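Local atomic coordinates of neurotoxin (Clostridium botulinum, PDB entry 3N7L), a protein that probably docks botulinum neurotoxin on nerve cells by binding gangliosides, serving as the receptor-binding part of the toxin. Residues A[54-60]-A[178-184]; A[88-93]-A[104-109]; A[206-211]-A[223-228]. All coordinates share one frame; numbering follows the deposited sequence.

Contact 1: residues A[54-60]-A[178-184]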
# COMPACT_ATOMS: atom_id res chain seq x y z
N GLY A 54 -2.32 -11.10 20.29
CA GLY A 54 -3.72 -10.84 20.00
C GLY A 54 -4.44 -12.00 19.32
O GLY A 54 -3.84 -12.80 18.61
N LYS A 55 -5.74 -12.07 19.55
CA LYS A 55 -6.57 -13.11 18.97
C LYS A 55 -8.00 -12.61 18.84
O LYS A 55 -8.58 -12.11 19.81
CB LYS A 55 -6.53 -14.35 19.87
CG LYS A 55 -7.36 -15.52 19.38
CD LYS A 55 -7.27 -16.69 20.36
CE LYS A 55 -8.02 -17.90 19.84
NZ LYS A 55 -7.94 -19.04 20.79
N VAL A 56 -8.56 -12.72 17.65
CA VAL A 56 -9.94 -12.30 17.41
C VAL A 56 -10.74 -13.52 16.98
O VAL A 56 -10.42 -14.17 15.98
CB VAL A 56 -10.03 -11.21 16.31
CG1 VAL A 56 -11.49 -10.84 16.05
CG2 VAL A 56 -9.25 -9.97 16.75
N ILE A 57 -11.79 -13.83 17.74
CA ILE A 57 -12.62 -14.98 17.42
C ILE A 57 -14.03 -14.59 17.01
O ILE A 57 -14.76 -13.94 17.77
CB ILE A 57 -12.71 -15.93 18.63
CG1 ILE A 57 -11.30 -16.32 19.09
CG2 ILE A 57 -13.49 -17.18 18.24
CD1 ILE A 57 -11.28 -17.12 20.37
N VAL A 58 -14.40 -14.98 15.80
CA VAL A 58 -15.72 -14.69 15.28
C VAL A 58 -16.50 -15.99 15.16
O VAL A 58 -16.09 -16.92 14.45
CB VAL A 58 -15.65 -14.03 13.88
CG1 VAL A 58 -17.06 -13.75 13.37
CG2 VAL A 58 -14.85 -12.74 13.95
N THR A 59 -17.62 -16.07 15.87
CA THR A 59 -18.47 -17.26 15.84
C THR A 59 -19.79 -16.85 15.20
O THR A 59 -20.56 -16.08 15.78
CB THR A 59 -18.74 -17.79 17.25
OG1 THR A 59 -17.49 -18.04 17.91
CG2 THR A 59 -19.53 -19.09 17.19
N GLN A 60 -20.05 -17.37 14.01
CA GLN A 60 -21.28 -17.03 13.31
C GLN A 60 -22.39 -18.05 13.49
O GLN A 60 -22.23 -19.03 14.22
CB GLN A 60 -20.97 -16.81 11.82
CG GLN A 60 -20.19 -17.93 11.18
CD GLN A 60 -19.22 -17.43 10.12
OE1 GLN A 60 -19.52 -16.48 9.39
NE2 GLN A 60 -18.06 -18.07 10.02
N SER A 178 -16.47 -24.75 9.28
CA SER A 178 -16.62 -24.29 10.65
C SER A 178 -17.32 -22.94 10.72
O SER A 178 -17.24 -22.13 9.79
CB SER A 178 -15.24 -24.17 11.30
OG SER A 178 -15.30 -23.45 12.52
N LYS A 179 -18.02 -22.69 11.82
CA LYS A 179 -18.71 -21.42 11.97
C LYS A 179 -17.85 -20.46 12.80
O LYS A 179 -18.29 -19.38 13.16
CB LYS A 179 -20.08 -21.62 12.61
CG LYS A 179 -20.11 -22.55 13.81
CD LYS A 179 -19.41 -21.96 15.00
CE LYS A 179 -19.77 -22.72 16.25
NZ LYS A 179 -21.24 -22.71 16.47
N THR A 180 -16.62 -20.88 13.08
CA THR A 180 -15.69 -20.07 13.85
C THR A 180 -14.50 -19.63 13.01
O THR A 180 -13.91 -20.44 12.29
CB THR A 180 -15.17 -20.83 15.09
OG1 THR A 180 -16.24 -21.06 16.00
CG2 THR A 180 -14.07 -20.03 15.79
N ILE A 181 -14.15 -18.35 13.10
CA ILE A 181 -13.01 -17.80 12.37
C ILE A 181 -12.09 -17.16 13.39
O ILE A 181 -12.52 -16.29 14.16
CB ILE A 181 -13.45 -16.74 11.34
CG1 ILE A 181 -14.45 -17.34 10.36
CG2 ILE A 181 -12.23 -16.22 10.56
CD1 ILE A 181 -15.09 -16.33 9.45
N THR A 182 -10.84 -17.59 13.41
CA THR A 182 -9.87 -17.07 14.36
C THR A 182 -8.75 -16.29 13.70
O THR A 182 -7.98 -16.83 12.89
CB THR A 182 -9.25 -18.22 15.18
OG1 THR A 182 -10.28 -18.93 15.88
CG2 THR A 182 -8.23 -17.68 16.17
N PHE A 183 -8.66 -15.00 14.04
CA PHE A 183 -7.62 -14.12 13.53
C PHE A 183 -6.48 -14.14 14.55
O PHE A 183 -6.64 -13.65 15.67
CB PHE A 183 -8.15 -12.69 13.39
CG PHE A 183 -9.18 -12.52 12.30
CD1 PHE A 183 -8.84 -11.93 11.08
CD2 PHE A 183 -10.50 -12.92 12.51
CE1 PHE A 183 -9.79 -11.75 10.09
CE2 PHE A 183 -11.46 -12.74 11.51
CZ PHE A 183 -11.11 -12.15 10.30
N GLN A 184 -5.35 -14.71 14.18
CA GLN A 184 -4.21 -14.80 15.08
C GLN A 184 -3.00 -15.28 14.32
O GLN A 184 -3.09 -16.20 13.50
CB GLN A 184 -4.53 -15.77 16.23
CG GLN A 184 -3.39 -15.98 17.22
CD GLN A 184 -3.78 -16.88 18.39
OE1 GLN A 184 -4.20 -18.02 18.21
NE2 GLN A 184 -3.65 -16.35 19.61
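Val56 and Phe183 face each other as a hydrogen-bonded pair of two antiparallel strands, 55-59 and 180-184, in one sheet of the concanavalin-like (jelly-roll) half of the binding domain. Their beta carbons meet at 3.8 Å, CB to CB. The Phe183 ring, swung anti to its own carbonyl carbon (chi1 -69°), leans along the strand toward Val58; Val56 O lies at its edge, and Val58 CG2 comes obliquely to within 4.2 Å of Phe183 CE2. Ile181 stands beside Val58 on this buried face. From the second sheet Leu9 packs on Val58 and Ile181, Leu11 on Phe183, and Phe208 meets the Phe183 ring edge-to-face.

On the other face methyls fit beside one another: Ile57 CG2 against Thr180 CG2 at 3.8 Å, Thr59 CG2 against CD in the bend of Lys179. Lys55, fully extended, slants across the Gln184 amide and sets its CE on the Thr182 methyl (CE to CG2 3.7 Å); Gln184 OE1 accepts a hydrogen bond from Asn186 ND2. At the far end Gln60 N gives a straight bond to Lys179 O (2.8 Å, 167°), while its chain curls back and NE2 adds a weak second one.

Four nearly straight backbone bonds join Val56 to Phe183 and Val58 to Ile181. The strands are thus sewn by main chain, with an oily inner face and a partly exposed outer one of threonine and aliphatic chain.

Contact 2: residues A[88-93]-A[104-109]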
# COMPACT_ATOMS: atom_id res chain seq x y z
N LEU A 88 10.22 -15.29 4.81
CA LEU A 88 9.43 -15.39 6.02
C LEU A 88 8.97 -16.83 6.23
O LEU A 88 8.63 -17.53 5.27
CB LEU A 88 8.19 -14.50 5.91
CG LEU A 88 7.32 -14.40 7.16
CD1 LEU A 88 8.03 -13.52 8.17
CD2 LEU A 88 5.97 -13.80 6.81
N PRO A 89 8.98 -17.31 7.48
CA PRO A 89 8.53 -18.68 7.71
C PRO A 89 7.01 -18.75 7.58
O PRO A 89 6.36 -17.74 7.30
CB PRO A 89 9.02 -18.96 9.13
CG PRO A 89 8.96 -17.61 9.78
CD PRO A 89 9.53 -16.71 8.71
N GLY A 90 6.44 -19.94 7.79
CA GLY A 90 5.00 -20.10 7.68
C GLY A 90 4.18 -19.65 8.88
O GLY A 90 4.57 -19.84 10.03
N TYR A 91 3.03 -19.04 8.59
CA TYR A 91 2.11 -18.55 9.62
C TYR A 91 0.67 -18.71 9.16
O TYR A 91 0.36 -18.50 7.98
CB TYR A 91 2.31 -17.06 9.89
CG TYR A 91 3.54 -16.67 10.66
CD1 TYR A 91 3.52 -16.59 12.05
CD2 TYR A 91 4.73 -16.36 10.00
CE1 TYR A 91 4.64 -16.19 12.77
CE2 TYR A 91 5.85 -15.96 10.70
CZ TYR A 91 5.80 -15.88 12.08
OH TYR A 91 6.92 -15.47 12.77
N THR A 92 -0.20 -19.10 10.08
CA THR A 92 -1.61 -19.18 9.76
C THR A 92 -2.07 -17.86 10.37
O THR A 92 -1.66 -17.53 11.49
CB THR A 92 -2.30 -20.37 10.48
OG1 THR A 92 -1.75 -21.60 9.99
CG2 THR A 92 -3.80 -20.35 10.21
N ILE A 93 -2.88 -17.09 9.65
CA ILE A 93 -3.34 -15.80 10.15
C ILE A 93 -4.85 -15.67 10.34
O ILE A 93 -5.32 -14.96 11.23
CB ILE A 93 -2.85 -14.66 9.24
CG1 ILE A 93 -3.19 -14.97 7.78
CG2 ILE A 93 -1.33 -14.51 9.38
CD1 ILE A 93 -2.87 -13.83 6.81
N SER A 104 -8.61 -22.05 5.45
CA SER A 104 -7.61 -21.28 6.18
C SER A 104 -6.82 -20.37 5.26
O SER A 104 -6.70 -20.63 4.06
CB SER A 104 -6.64 -22.24 6.90
OG SER A 104 -5.75 -21.52 7.73
N ILE A 105 -6.29 -19.30 5.84
CA ILE A 105 -5.48 -18.34 5.11
C ILE A 105 -4.17 -18.20 5.85
O ILE A 105 -4.15 -17.94 7.06
CB ILE A 105 -6.15 -16.95 5.04
CG1 ILE A 105 -7.42 -17.02 4.18
CG2 ILE A 105 -5.17 -15.93 4.46
CD1 ILE A 105 -8.19 -15.72 4.10
N GLY A 106 -3.07 -18.39 5.14
CA GLY A 106 -1.77 -18.26 5.77
C GLY A 106 -0.75 -17.62 4.86
O GLY A 106 -1.06 -17.26 3.71
N ILE A 107 0.46 -17.47 5.37
CA ILE A 107 1.54 -16.88 4.59
C ILE A 107 2.82 -17.68 4.82
O ILE A 107 3.02 -18.25 5.90
CB ILE A 107 1.80 -15.41 4.98
CG1 ILE A 107 2.11 -15.31 6.48
CG2 ILE A 107 0.59 -14.54 4.62
CD1 ILE A 107 2.40 -13.89 6.96
N ILE A 108 3.66 -17.73 3.80
CA ILE A 108 4.95 -18.41 3.87
C ILE A 108 5.78 -17.84 2.73
O ILE A 108 5.30 -17.75 1.59
CB ILE A 108 4.80 -19.96 3.76
CG1 ILE A 108 6.17 -20.62 3.94
CG2 ILE A 108 4.20 -20.35 2.41
CD1 ILE A 108 6.11 -22.13 4.04
N SER A 109 7.00 -17.42 3.04
CA SER A 109 7.86 -16.80 2.04
C SER A 109 7.08 -15.63 1.45
O SER A 109 6.44 -14.88 2.19
CB SER A 109 8.22 -17.79 0.93
OG SER A 109 8.99 -18.85 1.45
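An antiparallel strand pair, 91-93 with 104-108, carries this contact, and it begins with Leu88 and Ile107: Leu88 CD2 rests on Ile107 CD1 at 3.6 Å, the two chains slanting over one another. Ile107 can reach it because its CG1 sits between the backbone N and the carbonyl carbon (chi1 57°), which also lays CG1 against Tyr91 CB. Its other branch, CG2, faces Ile93 CD1, whose chain crosses that of Ile107 at about a right angle. Ile93 CD1 also touches Ile105 CG2 at 3.9 Å, joining the three isoleucines into one apolar patch.

Both strands belong to the same sheet of the concanavalin-like jelly roll, with strand 180-187 on the far side of 91-93 and strand 111-117 beyond 104-108. The patch is turned inward, where Phe77, Ile79 and Ile81 of strand 72-82 in the other sheet cover it.

Tyr91 and Ile107 form the hydrogen-bonded pair, with Tyr91 N to Ile107 O and Ile107 N to Tyr91 O both 2.8 Å. Ile93 N continues the pattern to Ile105 O, and Ser109 N closes the other end on Leu88 O. Thr92 and Gly106 make the non-hydrogen-bonded pair between the Tyr91-Ile107 and Ile93-Ile105 bonds, their CA atoms 4.1 Å apart; Gly106 CA comes to 3.1 Å of Tyr91 O. On that same face the Thr92 methyl CG2 lies 3.4 Å from Ser104 OG, a hydroxyl hydrogen-bonded to Asp95. Pro89 O is buried here without any polar partner.

Contact 3: residues A[206-211]-A[223-228]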
# COMPACT_ATOMS: atom_id res chain seq x y z
N ARG A 206 -8.70 -4.89 8.13
CA ARG A 206 -9.74 -3.89 8.04
C ARG A 206 -10.88 -4.38 7.15
O ARG A 206 -10.64 -4.96 6.10
CB ARG A 206 -9.10 -2.61 7.48
CG ARG A 206 -10.07 -1.58 7.02
CD ARG A 206 -9.53 -0.84 5.82
NE ARG A 206 -10.66 -0.45 5.00
CZ ARG A 206 -10.60 0.33 3.93
NH1 ARG A 206 -11.73 0.58 3.29
NH2 ARG A 206 -9.46 0.85 3.51
N ASP A 207 -12.12 -4.18 7.60
CA ASP A 207 -13.32 -4.57 6.85
C ASP A 207 -13.31 -6.00 6.29
O ASP A 207 -13.26 -6.20 5.07
CB ASP A 207 -13.58 -3.57 5.72
CG ASP A 207 -13.97 -2.19 6.24
OD1 ASP A 207 -14.98 -2.10 6.98
OD2 ASP A 207 -13.29 -1.20 5.91
N PHE A 208 -13.37 -6.99 7.17
CA PHE A 208 -13.39 -8.38 6.76
C PHE A 208 -14.84 -8.77 6.46
O PHE A 208 -15.68 -8.79 7.36
CB PHE A 208 -12.84 -9.27 7.87
CG PHE A 208 -12.71 -10.71 7.49
CD1 PHE A 208 -11.53 -11.19 6.91
CD2 PHE A 208 -13.76 -11.60 7.70
CE1 PHE A 208 -11.41 -12.53 6.55
CE2 PHE A 208 -13.65 -12.95 7.35
CZ PHE A 208 -12.47 -13.41 6.77
N TYR A 209 -15.13 -9.08 5.20
CA TYR A 209 -16.48 -9.45 4.78
C TYR A 209 -16.56 -10.86 4.19
O TYR A 209 -15.57 -11.39 3.69
CB TYR A 209 -16.98 -8.49 3.69
CG TYR A 209 -17.02 -7.02 4.02
CD1 TYR A 209 -17.24 -6.08 3.01
CD2 TYR A 209 -16.86 -6.55 5.32
CE1 TYR A 209 -17.32 -4.72 3.28
CE2 TYR A 209 -16.93 -5.18 5.61
CZ TYR A 209 -17.16 -4.28 4.58
OH TYR A 209 -17.22 -2.92 4.83
N ILE A 210 -17.75 -11.44 4.25
CA ILE A 210 -18.00 -12.74 3.65
C ILE A 210 -19.36 -12.64 2.95
O ILE A 210 -20.35 -12.18 3.55
CB ILE A 210 -18.03 -13.89 4.68
CG1 ILE A 210 -16.62 -14.10 5.26
CG2 ILE A 210 -18.49 -15.19 4.00
CD1 ILE A 210 -16.51 -15.26 6.23
N PHE A 211 -19.40 -13.03 1.68
CA PHE A 211 -20.62 -12.97 0.88
C PHE A 211 -21.10 -14.37 0.51
O PHE A 211 -20.29 -15.24 0.19
CB PHE A 211 -20.36 -12.17 -0.39
CG PHE A 211 -19.99 -10.73 -0.15
CD1 PHE A 211 -20.98 -9.76 -0.06
CD2 PHE A 211 -18.66 -10.36 -0.02
CE1 PHE A 211 -20.64 -8.42 0.16
CE2 PHE A 211 -18.31 -9.03 0.20
CZ PHE A 211 -19.30 -8.06 0.29
N LEU A 223 -16.42 -3.01 -5.07
CA LEU A 223 -16.23 -3.14 -3.63
C LEU A 223 -14.89 -2.50 -3.27
O LEU A 223 -14.81 -1.67 -2.37
CB LEU A 223 -16.22 -4.62 -3.24
CG LEU A 223 -16.07 -4.92 -1.75
CD1 LEU A 223 -17.22 -4.28 -0.98
CD2 LEU A 223 -16.07 -6.44 -1.53
N PHE A 224 -13.86 -2.90 -4.00
CA PHE A 224 -12.50 -2.40 -3.81
C PHE A 224 -12.49 -0.87 -3.71
O PHE A 224 -12.00 -0.29 -2.74
CB PHE A 224 -11.65 -2.85 -5.01
CG PHE A 224 -10.23 -2.37 -4.98
CD1 PHE A 224 -9.62 -1.93 -6.14
CD2 PHE A 224 -9.48 -2.42 -3.80
CE1 PHE A 224 -8.28 -1.53 -6.15
CE2 PHE A 224 -8.14 -2.03 -3.80
CZ PHE A 224 -7.53 -1.59 -4.97
N ASN A 225 -13.04 -0.21 -4.72
CA ASN A 225 -13.08 1.24 -4.76
C ASN A 225 -13.95 1.90 -3.68
O ASN A 225 -13.57 2.92 -3.12
CB ASN A 225 -13.51 1.69 -6.15
CG ASN A 225 -12.46 1.39 -7.20
OD1 ASN A 225 -12.78 1.11 -8.36
ND2 ASN A 225 -11.19 1.45 -6.81
N SER A 226 -15.10 1.30 -3.39
CA SER A 226 -16.01 1.87 -2.39
C SER A 226 -15.44 1.91 -0.98
O SER A 226 -15.93 2.65 -0.12
CB SER A 226 -17.33 1.09 -2.38
OG SER A 226 -17.16 -0.18 -1.76
N LEU A 227 -14.41 1.10 -0.72
CA LEU A 227 -13.79 1.06 0.60
C LEU A 227 -12.61 2.03 0.71
O LEU A 227 -11.88 2.04 1.69
CB LEU A 227 -13.31 -0.37 0.92
CG LEU A 227 -14.31 -1.36 1.52
CD1 LEU A 227 -15.63 -1.30 0.77
CD2 LEU A 227 -13.73 -2.77 1.47
N GLN A 228 -12.44 2.86 -0.31
CA GLN A 228 -11.34 3.82 -0.31
C GLN A 228 -11.79 5.25 -0.51
O GLN A 228 -12.89 5.50 -1.02
CB GLN A 228 -10.37 3.49 -1.45
CG GLN A 228 -9.55 2.24 -1.27
CD GLN A 228 -8.69 1.96 -2.48
OE1 GLN A 228 -9.17 1.44 -3.49
NE2 GLN A 228 -7.42 2.32 -2.40
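Leu223, in the last turn of helix 217-226, and Leu227, just past its end, lie against strand 206-211 of the concanavalin-like jelly roll. The helix follows that strand in the chain on the way to the trefoil half of the binding domain.

The apolar contacts come first. Leu223 and Phe211 arrive from opposite directions, with Leu223 CD2 3.8 Å from Phe211 CE2 and set obliquely to the ring. Leu223 also sends its other methyl, CD1, to the edge of the Tyr209 ring, 4.3 Å from CE1; chi1 of -178° swings the branch away from the backbone N, and chi2 then sets the two methyls. Leu227 CD2 comes to the same ring obliquely and more loosely, and lies 4.3 Å from Asp207 CB. Phe144, on strand 143-150, touches both leucines, while the Tyr209 hydroxyl is hydrogen-bonded to Gln12.

The polar contacts gather at Arg206. Its bent chain brings the guanidinium up to the first non-helical residue, Leu227, whose carbonyl lies at the guanidinium edge. The modelled approach of NH1 to that oxygen is too short to be trusted, so the detail of this meeting is doubtful. Trp78 makes a cation-pi contact with the same arginine.

Within each segment there are further polar links. On the helix, Ser226 OG donates to Leu223 O at 2.8 Å, tying the last turn to itself. On the strand, Arg206 NE forms a salt bridge with Asp207 OD2 at 2.9 Å, almost straight at 171°; Asp207 OD2 accepts through its anti lone pair and sits almost in the guanidinium plane.

In the fold
From the N terminus, strand 55-59 comes first and waits until strand 180-187 to close contact 1, a loop of more than a hundred residues. Contact 2 opens and closes within that loop, joining 88-93 to 104-109 across a short excursion. The two share a sheet, since strands 180-187 and 91-93 are neighbours, with Gln184 N probably bonded to Ile93 O at 3.0 Å. Contact 3 follows in series: strand 202-211, in the opposing sheet, is met by helix 217-226. The Phe183 ring packs on Phe208, and Ile181 on Ile210, linking contacts 1 and 3 through the core of the sandwich; contacts 2 and 3 do not touch.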